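Side-chain contacts in putative esterase aq_1494 (Aquifex aeolicus, PDB 2EGR), which is a putative esterase of the hotdog-fold 4-hydroxybenzoyl-CoA thioesterase family, probably hydrolysing acyl-CoA thioesters: residues F11-A16 and F26-E31; Y91-F94 and V100-A103. All blocks are in the same frame, centred on the assembly; numbering follows the deposited sequence.

Interaction 1 of 2, residues F11-A16 and F26-E31; sequences FYETDA and FRYFEE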
ATOM      1  N   PHE A  11     -10.619   4.175   3.543  1.00 13.07           N
ATOM      2  CA  PHE A  11      -9.997   5.496   3.613  1.00 13.27           C
ATOM      3  C   PHE A  11      -8.563   5.458   3.164  1.00 13.00           C
ATOM      4  O   PHE A  11      -8.123   6.325   2.383  1.00 12.05           O
ATOM      5  CB  PHE A  11     -10.077   6.098   5.015  1.00 13.89           C
ATOM      6  CG  PHE A  11      -9.960   7.598   5.013  1.00 14.73           C
ATOM      7  CD1 PHE A  11     -11.051   8.412   4.668  1.00 14.71           C
ATOM      8  CD2 PHE A  11      -8.754   8.212   5.354  1.00 18.08           C
ATOM      9  CE1 PHE A  11     -10.926   9.826   4.631  1.00 14.14           C
ATOM     10  CE2 PHE A  11      -8.635   9.617   5.356  1.00 18.77           C
ATOM     11  CZ  PHE A  11      -9.737  10.433   5.009  1.00 16.07           C
ATOM     12  N   TYR A  12      -7.848   4.425   3.613  1.00 11.81           N
ATOM     13  CA  TYR A  12      -6.427   4.317   3.213  1.00 13.00           C
ATOM     14  C   TYR A  12      -6.208   4.092   1.717  1.00 12.80           C
ATOM     15  O   TYR A  12      -5.061   4.188   1.254  1.00 12.21           O
ATOM     16  CB  TYR A  12      -5.698   3.227   4.015  1.00 12.58           C
ATOM     17  CG  TYR A  12      -6.199   1.821   3.764  1.00 13.26           C
ATOM     18  CD1 TYR A  12      -5.717   1.079   2.693  1.00 14.71           C
ATOM     19  CD2 TYR A  12      -7.152   1.225   4.606  1.00 13.40           C
ATOM     20  CE1 TYR A  12      -6.182  -0.246   2.431  1.00 11.11           C
ATOM     21  CE2 TYR A  12      -7.619  -0.093   4.364  1.00 13.04           C
ATOM     22  CZ  TYR A  12      -7.160  -0.803   3.255  1.00 14.02           C
ATOM     23  OH  TYR A  12      -7.566  -2.114   3.007  1.00 13.94           O
ATOM     24  N   GLU A  13      -7.273   3.752   0.968  1.00 12.34           N
ATOM     25  CA  GLU A  13      -7.160   3.573  -0.503  1.00 12.82           C
ATOM     26  C   GLU A  13      -7.172   4.879  -1.314  1.00 13.55           C
ATOM     27  O   GLU A  13      -6.909   4.846  -2.524  1.00 13.11           O
ATOM     28  CB  GLU A  13      -8.218   2.576  -1.020  1.00 12.54           C
ATOM     29  CG  GLU A  13      -7.941   1.210  -0.433  1.00 12.83           C
ATOM     30  CD  GLU A  13      -9.111   0.219  -0.515  1.00 15.58           C
ATOM     31  OE1 GLU A  13     -10.245   0.631  -0.886  1.00 14.44           O
ATOM     32  OE2 GLU A  13      -8.857  -0.941  -0.179  1.00 14.70           O
ATOM     33  N   THR A  14      -7.533   5.976  -0.641  1.00 13.07           N
ATOM     34  CA  THR A  14      -7.559   7.324  -1.216  1.00 13.85           C
ATOM     35  C   THR A  14      -6.149   7.930  -1.133  1.00 13.92           C
ATOM     36  O   THR A  14      -5.255   7.372  -0.473  1.00 13.75           O
ATOM     37  CB  THR A  14      -8.635   8.259  -0.567  1.00 14.14           C
ATOM     38  OG1 THR A  14      -8.365   8.443   0.817  1.00 16.50           O
ATOM     39  CG2 THR A  14     -10.033   7.627  -0.713  1.00 15.72           C
ATOM     40  N   ASP A  15      -5.959   8.988  -1.889  1.00 15.21           N
ATOM     41  CA  ASP A  15      -4.794   9.855  -1.763  1.00 15.35           C
ATOM     42  C   ASP A  15      -5.259  11.302  -1.537  1.00 15.92           C
ATOM     43  O   ASP A  15      -6.480  11.569  -1.408  1.00 16.90           O
ATOM     44  CB  ASP A  15      -3.866   9.718  -2.975  1.00 14.81           C
ATOM     45  CG  ASP A  15      -4.511  10.139  -4.315  1.00 15.89           C
ATOM     46  OD1 ASP A  15      -5.472  10.978  -4.349  1.00 19.26           O
ATOM     47  OD2 ASP A  15      -4.053   9.577  -5.346  1.00 19.25           O
ATOM     48  N   ALA A  16      -4.297  12.219  -1.484  1.00 16.17           N
ATOM     49  CA  ALA A  16      -4.583  13.622  -1.214  1.00 18.06           C
ATOM     50  C   ALA A  16      -5.455  14.295  -2.285  1.00 18.24           C
ATOM     51  O   ALA A  16      -5.993  15.384  -2.029  1.00 19.91           O
ATOM     52  CB  ALA A  16      -3.288  14.392  -1.036  1.00 18.10           C
ATOM     53  N   PHE A  26      -5.692  -2.053  -9.540  1.00 13.72           N
ATOM     54  CA  PHE A  26      -5.115  -3.362  -9.802  1.00 13.74           C
ATOM     55  C   PHE A  26      -5.300  -4.310  -8.628  1.00 13.79           C
ATOM     56  O   PHE A  26      -5.480  -5.502  -8.828  1.00 13.45           O
ATOM     57  CB  PHE A  26      -3.660  -3.244 -10.249  1.00 14.74           C
ATOM     58  CG  PHE A  26      -3.533  -2.418 -11.489  1.00 14.36           C
ATOM     59  CD1 PHE A  26      -3.844  -2.980 -12.754  1.00 16.92           C
ATOM     60  CD2 PHE A  26      -3.239  -1.054 -11.400  1.00 17.94           C
ATOM     61  CE1 PHE A  26      -3.775  -2.178 -13.903  1.00 14.93           C
ATOM     62  CE2 PHE A  26      -3.204  -0.238 -12.550  1.00 17.69           C
ATOM     63  CZ  PHE A  26      -3.463  -0.818 -13.803  1.00 18.00           C
ATOM     64  N   ARG A  27      -5.270  -3.759  -7.416  1.00 12.84           N
ATOM     65  CA  ARG A  27      -5.514  -4.568  -6.209  1.00 12.68           C
ATOM     66  C   ARG A  27      -6.960  -5.053  -6.146  1.00 14.35           C
ATOM     67  O   ARG A  27      -7.201  -6.243  -5.844  1.00 15.12           O
ATOM     68  CB  ARG A  27      -5.117  -3.776  -4.970  1.00 14.10           C
ATOM     69  CG  ARG A  27      -3.606  -3.427  -5.010  1.00 10.82           C
ATOM     70  CD  ARG A  27      -3.154  -2.542  -3.812  1.00 11.78           C
ATOM     71  NE  ARG A  27      -1.680  -2.346  -3.898  1.00 12.47           N
ATOM     72  CZ  ARG A  27      -0.894  -2.053  -2.860  1.00 13.63           C
ATOM     73  NH1 ARG A  27      -1.450  -1.825  -1.655  1.00 13.33           N
ATOM     74  NH2 ARG A  27       0.449  -1.938  -3.047  1.00 11.91           N
ATOM     75  N   TYR A  28      -7.888  -4.155  -6.477  1.00 14.43           N
ATOM     76  CA  TYR A  28      -9.301  -4.500  -6.581  1.00 15.24           C
ATOM     77  C   TYR A  28      -9.508  -5.601  -7.612  1.00 15.79           C
ATOM     78  O   TYR A  28     -10.232  -6.552  -7.332  1.00 15.52           O
ATOM     79  CB  TYR A  28     -10.148  -3.303  -6.975  1.00 15.41           C
ATOM     80  CG  TYR A  28     -10.216  -2.127  -6.019  1.00 16.67           C
ATOM     81  CD1 TYR A  28      -9.955  -2.267  -4.660  1.00 14.09           C
ATOM     82  CD2 TYR A  28     -10.577  -0.879  -6.505  1.00 15.22           C
ATOM     83  CE1 TYR A  28     -10.078  -1.157  -3.794  1.00 12.69           C
ATOM     84  CE2 TYR A  28     -10.711   0.218  -5.694  1.00 14.11           C
ATOM     85  CZ  TYR A  28     -10.452   0.066  -4.319  1.00 12.95           C
ATOM     86  OH  TYR A  28     -10.606   1.167  -3.507  1.00 16.25           O
ATOM     87  N   PHE A  29      -8.853  -5.507  -8.780  1.00 15.10           N
ATOM     88  CA  PHE A  29      -8.959  -6.602  -9.788  1.00 15.76           C
ATOM     89  C   PHE A  29      -8.444  -7.925  -9.263  1.00 15.86           C
ATOM     90  O   PHE A  29      -8.992  -8.986  -9.564  1.00 16.44           O
ATOM     91  CB  PHE A  29      -8.234  -6.227 -11.099  1.00 16.12           C
ATOM     92  CG  PHE A  29      -8.632  -4.904 -11.641  1.00 15.44           C
ATOM     93  CD1 PHE A  29      -9.940  -4.410 -11.480  1.00 16.04           C
ATOM     94  CD2 PHE A  29      -7.707  -4.112 -12.334  1.00 16.98           C
ATOM     95  CE1 PHE A  29     -10.305  -3.174 -11.964  1.00 16.10           C
ATOM     96  CE2 PHE A  29      -8.078  -2.876 -12.826  1.00 15.40           C
ATOM     97  CZ  PHE A  29      -9.367  -2.390 -12.655  1.00 18.59           C
ATOM     98  N   GLU A  30      -7.351  -7.902  -8.486  1.00 14.76           N
ATOM     99  CA  GLU A  30      -6.831  -9.105  -7.906  1.00 14.99           C
ATOM    100  C   GLU A  30      -7.854  -9.665  -6.917  1.00 15.18           C
ATOM    101  O   GLU A  30      -8.100 -10.882  -6.902  1.00 14.97           O
ATOM    102  CB  GLU A  30      -5.491  -8.819  -7.190  1.00 14.14           C
ATOM    103  CG  GLU A  30      -4.902 -10.015  -6.444  1.00 14.87           C
ATOM    104  CD  GLU A  30      -3.709  -9.629  -5.582  1.00 16.19           C
ATOM    105  OE1 GLU A  30      -2.591  -9.452  -6.143  1.00 19.73           O
ATOM    106  OE2 GLU A  30      -3.917  -9.551  -4.359  1.00 14.23           O
ATOM    107  N   GLU A  31      -8.445  -8.809  -6.095  1.00 14.56           N
ATOM    108  CA  GLU A  31      -9.456  -9.336  -5.167  1.00 15.83           C
ATOM    109  C   GLU A  31     -10.601 -10.014  -5.961  1.00 15.43           C
ATOM    110  O   GLU A  31     -11.139 -11.070  -5.543  1.00 15.72           O
ATOM    111  CB  GLU A  31     -10.017  -8.219  -4.302  1.00 15.89           C
ATOM    112  CG  GLU A  31      -8.981  -7.535  -3.409  1.00 15.14           C
ATOM    113  CD  GLU A  31      -9.611  -6.503  -2.458  1.00 19.32           C
ATOM    114  OE1 GLU A  31     -10.857  -6.318  -2.433  1.00 19.11           O
ATOM    115  OE2 GLU A  31      -8.838  -5.885  -1.732  1.00 18.88           O
TER
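Glu13 OE1 accepts two bonds, one from the phenol of Tyr28 and one from the backbone N of Gln10. Across the contact, Tyr28 OH donates to Glu13 OE1 over 2.7 Å. The two side chains come from opposite directions, the glutamate from a 3-10 turn and the tyrosine from helix 22-39. The oxygen sits at the edge of the ring, in its plane. The carboxylate is turned 71° from the ring, and the hydroxyl meets OE1 from above, 58° out of the carboxylate plane. With CG beside its own backbone N (chi1 -65°) and the chain extended beyond, Glu13 carries its carboxylate to the phenol, and Tyr28 CE1 comes to 3.4 Å from Glu13 OE1. Thr14 ties the turn: its N and OG1 both donate to Phe11 O. Just beyond lies Asp15, the predicted active-site residue, hydrogen-bonded through OD2 to His21 ND1 and through OD1 to Gln17 N. Glu13 OE2 forms a salt bridge with Arg7, which also pairs with Glu31, whose OE2 stands 5.2 Å from Glu13 OE2. The shared arginine probably relieves this like-charge repulsion, and with the two donors to OE1 probably keeps the buried Glu13 carboxylate ionised.

Interaction 2 of 2, residues Y91-F94 and V100-A103; sequences YIVF and VAKA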
ATOM      1  N   TYR A  91     -12.364  -6.302 -17.195  1.00 20.05           N
ATOM      2  CA  TYR A  91     -12.995  -5.794 -15.991  1.00 19.76           C
ATOM      3  C   TYR A  91     -13.678  -4.504 -16.355  1.00 19.97           C
ATOM      4  O   TYR A  91     -13.116  -3.675 -17.123  1.00 20.50           O
ATOM      5  CB  TYR A  91     -11.980  -5.491 -14.849  1.00 18.71           C
ATOM      6  CG  TYR A  91     -10.974  -6.553 -14.556  1.00 18.74           C
ATOM      7  CD1 TYR A  91     -11.150  -7.433 -13.514  1.00 17.13           C
ATOM      8  CD2 TYR A  91      -9.826  -6.656 -15.302  1.00 18.26           C
ATOM      9  CE1 TYR A  91     -10.207  -8.412 -13.232  1.00 16.33           C
ATOM     10  CE2 TYR A  91      -8.882  -7.621 -15.043  1.00 15.26           C
ATOM     11  CZ  TYR A  91      -9.075  -8.502 -14.024  1.00 13.55           C
ATOM     12  OH  TYR A  91      -8.115  -9.413 -13.787  1.00 15.90           O
ATOM     13  N   ILE A  92     -14.895  -4.320 -15.846  1.00 18.98           N
ATOM     14  CA  ILE A  92     -15.524  -3.015 -15.820  1.00 20.01           C
ATOM     15  C   ILE A  92     -15.865  -2.649 -14.377  1.00 19.90           C
ATOM     16  O   ILE A  92     -16.452  -3.447 -13.645  1.00 18.23           O
ATOM     17  CB  ILE A  92     -16.822  -2.918 -16.706  1.00 21.11           C
ATOM     18  CG1 ILE A  92     -16.502  -3.338 -18.142  1.00 23.46           C
ATOM     19  CG2 ILE A  92     -17.351  -1.496 -16.699  1.00 22.13           C
ATOM     20  CD1 ILE A  92     -17.678  -3.996 -18.884  1.00 29.31           C
ATOM     21  N   VAL A  93     -15.448  -1.458 -13.976  1.00 19.22           N
ATOM     22  CA  VAL A  93     -15.759  -0.973 -12.633  1.00 19.15           C
ATOM     23  C   VAL A  93     -16.971  -0.081 -12.695  1.00 19.55           C
ATOM     24  O   VAL A  93     -16.954   0.963 -13.364  1.00 20.83           O
ATOM     25  CB  VAL A  93     -14.567  -0.230 -11.994  1.00 18.97           C
ATOM     26  CG1 VAL A  93     -14.974   0.285 -10.579  1.00 18.17           C
ATOM     27  CG2 VAL A  93     -13.340  -1.156 -11.941  1.00 17.61           C
ATOM     28  N   PHE A  94     -18.044  -0.504 -12.022  1.00 19.84           N
ATOM     29  CA  PHE A  94     -19.276   0.280 -11.958  1.00 21.09           C
ATOM     30  C   PHE A  94     -19.496   0.971 -10.632  1.00 22.15           C
ATOM     31  O   PHE A  94     -19.272   0.393  -9.567  1.00 21.64           O
ATOM     32  CB  PHE A  94     -20.503  -0.611 -12.224  1.00 21.39           C
ATOM     33  CG  PHE A  94     -20.636  -1.034 -13.654  1.00 20.41           C
ATOM     34  CD1 PHE A  94     -21.167  -0.156 -14.604  1.00 23.49           C
ATOM     35  CD2 PHE A  94     -20.216  -2.290 -14.055  1.00 22.19           C
ATOM     36  CE1 PHE A  94     -21.283  -0.547 -15.943  1.00 23.18           C
ATOM     37  CE2 PHE A  94     -20.332  -2.690 -15.389  1.00 22.81           C
ATOM     38  CZ  PHE A  94     -20.868  -1.816 -16.325  1.00 21.32           C
ATOM     39  N   VAL A 100     -16.919   3.490 -14.451  1.00 24.46           N
ATOM     40  CA  VAL A 100     -15.994   4.443 -13.865  1.00 23.95           C
ATOM     41  C   VAL A 100     -14.545   4.115 -14.327  1.00 22.73           C
ATOM     42  O   VAL A 100     -13.654   4.984 -14.327  1.00 21.78           O
ATOM     43  CB  VAL A 100     -16.255   4.368 -12.317  1.00 24.67           C
ATOM     44  CG1 VAL A 100     -15.070   4.030 -11.491  1.00 26.58           C
ATOM     45  CG2 VAL A 100     -17.133   5.516 -11.805  1.00 24.50           C
ATOM     46  N   ALA A 101     -14.319   2.859 -14.714  1.00 20.81           N
ATOM     47  CA  ALA A 101     -13.058   2.432 -15.300  1.00 21.74           C
ATOM     48  C   ALA A 101     -13.227   1.111 -16.029  1.00 22.32           C
ATOM     49  O   ALA A 101     -14.173   0.343 -15.756  1.00 23.66           O
ATOM     50  CB  ALA A 101     -11.963   2.301 -14.198  1.00 20.94           C
ATOM     51  N   LYS A 102     -12.315   0.836 -16.954  1.00 22.25           N
ATOM     52  CA  LYS A 102     -12.241  -0.462 -17.639  1.00 22.52           C
ATOM     53  C   LYS A 102     -10.806  -0.908 -17.680  1.00 22.35           C
ATOM     54  O   LYS A 102      -9.916  -0.076 -17.823  1.00 23.37           O
ATOM     55  CB  LYS A 102     -12.764  -0.350 -19.080  1.00 22.50           C
ATOM     56  CG  LYS A 102     -14.229  -0.096 -19.128  1.00 25.32           C
ATOM     57  CD  LYS A 102     -14.779  -0.309 -20.528  1.00 26.97           C
ATOM     58  CE  LYS A 102     -16.280  -0.065 -20.580  1.00 29.55           C
ATOM     59  NZ  LYS A 102     -16.710  -0.144 -22.050  1.00 27.66           N
ATOM     60  N   ALA A 103     -10.598  -2.221 -17.617  1.00 21.93           N
ATOM     61  CA  ALA A 103      -9.277  -2.819 -17.550  1.00 21.74           C
ATOM     62  C   ALA A 103      -9.211  -4.226 -18.121  1.00 21.98           C
ATOM     63  O   ALA A 103     -10.250  -4.866 -18.410  1.00 21.40           O
ATOM     64  CB  ALA A 103      -8.812  -2.852 -16.095  1.00 21.80           C
TER
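Ile92 and Lys102 run side by side and point the same way from one face of the sheet, Ile92 CG1 lying 4.1 Å from Lys102 CG and equally near CE of that extended chain. Ile92 CG2 stands anti to the backbone N, which helps bring it over one face of the Phe94 ring, 3.4 Å above the ring plane and offset toward the rim. An alanine at Ile92 would strip away both branches and would probably leave the lysine methylenes and the phenylalanine face without this apolar neighbour. On the opposite face, the edge of the Tyr91 ring meets the Ala103 carbonyl, Tyr91 CD2 3.6 Å from Ala103 O and 4.0 Å from Ala103 CB. The Tyr91 hydroxyl hydrogen-bonds to Thr105 OG1 and Arg33 NH1. Val93 lies over two residues, its CG1 3.9 Å from Val100 CG1 and its CB 4.2 Å from Ala101 CB. Val93 O takes the N-H of Val100 almost straight (176°), whereas Val93 N gives to Ala101 O. Two residues facing one make a classic beta bulge. It interrupts an antiparallel hairpin, strands 86-95 and 98-111, whose Tyr91, Val93, Ala101 and Ala103 face is turned to helix 22-39, as in a hotdog fold.

How the interactions relate
From the N terminus the chain leaves strand 3-8, makes the turn of residues 11-16 and enters helix 22-39, where interaction 1 closes a loop with nine residues between its segments. The chain then passes through helix 44-50 and strands 52-63 and 72-82 before interaction 2 closes the shorter hairpin loop, with five residues between. The two loops follow in series, neither nested nor crossed. The centres of interaction 1 and interaction 2 lie about 14 Å apart, and the two meet at the helix. There the Phe29 and Tyr91 rings stack, and Phe29 CE2 packs 3.4 Å from Ala103 CB. One helix thus joins the predicted active-site loop to the sheet.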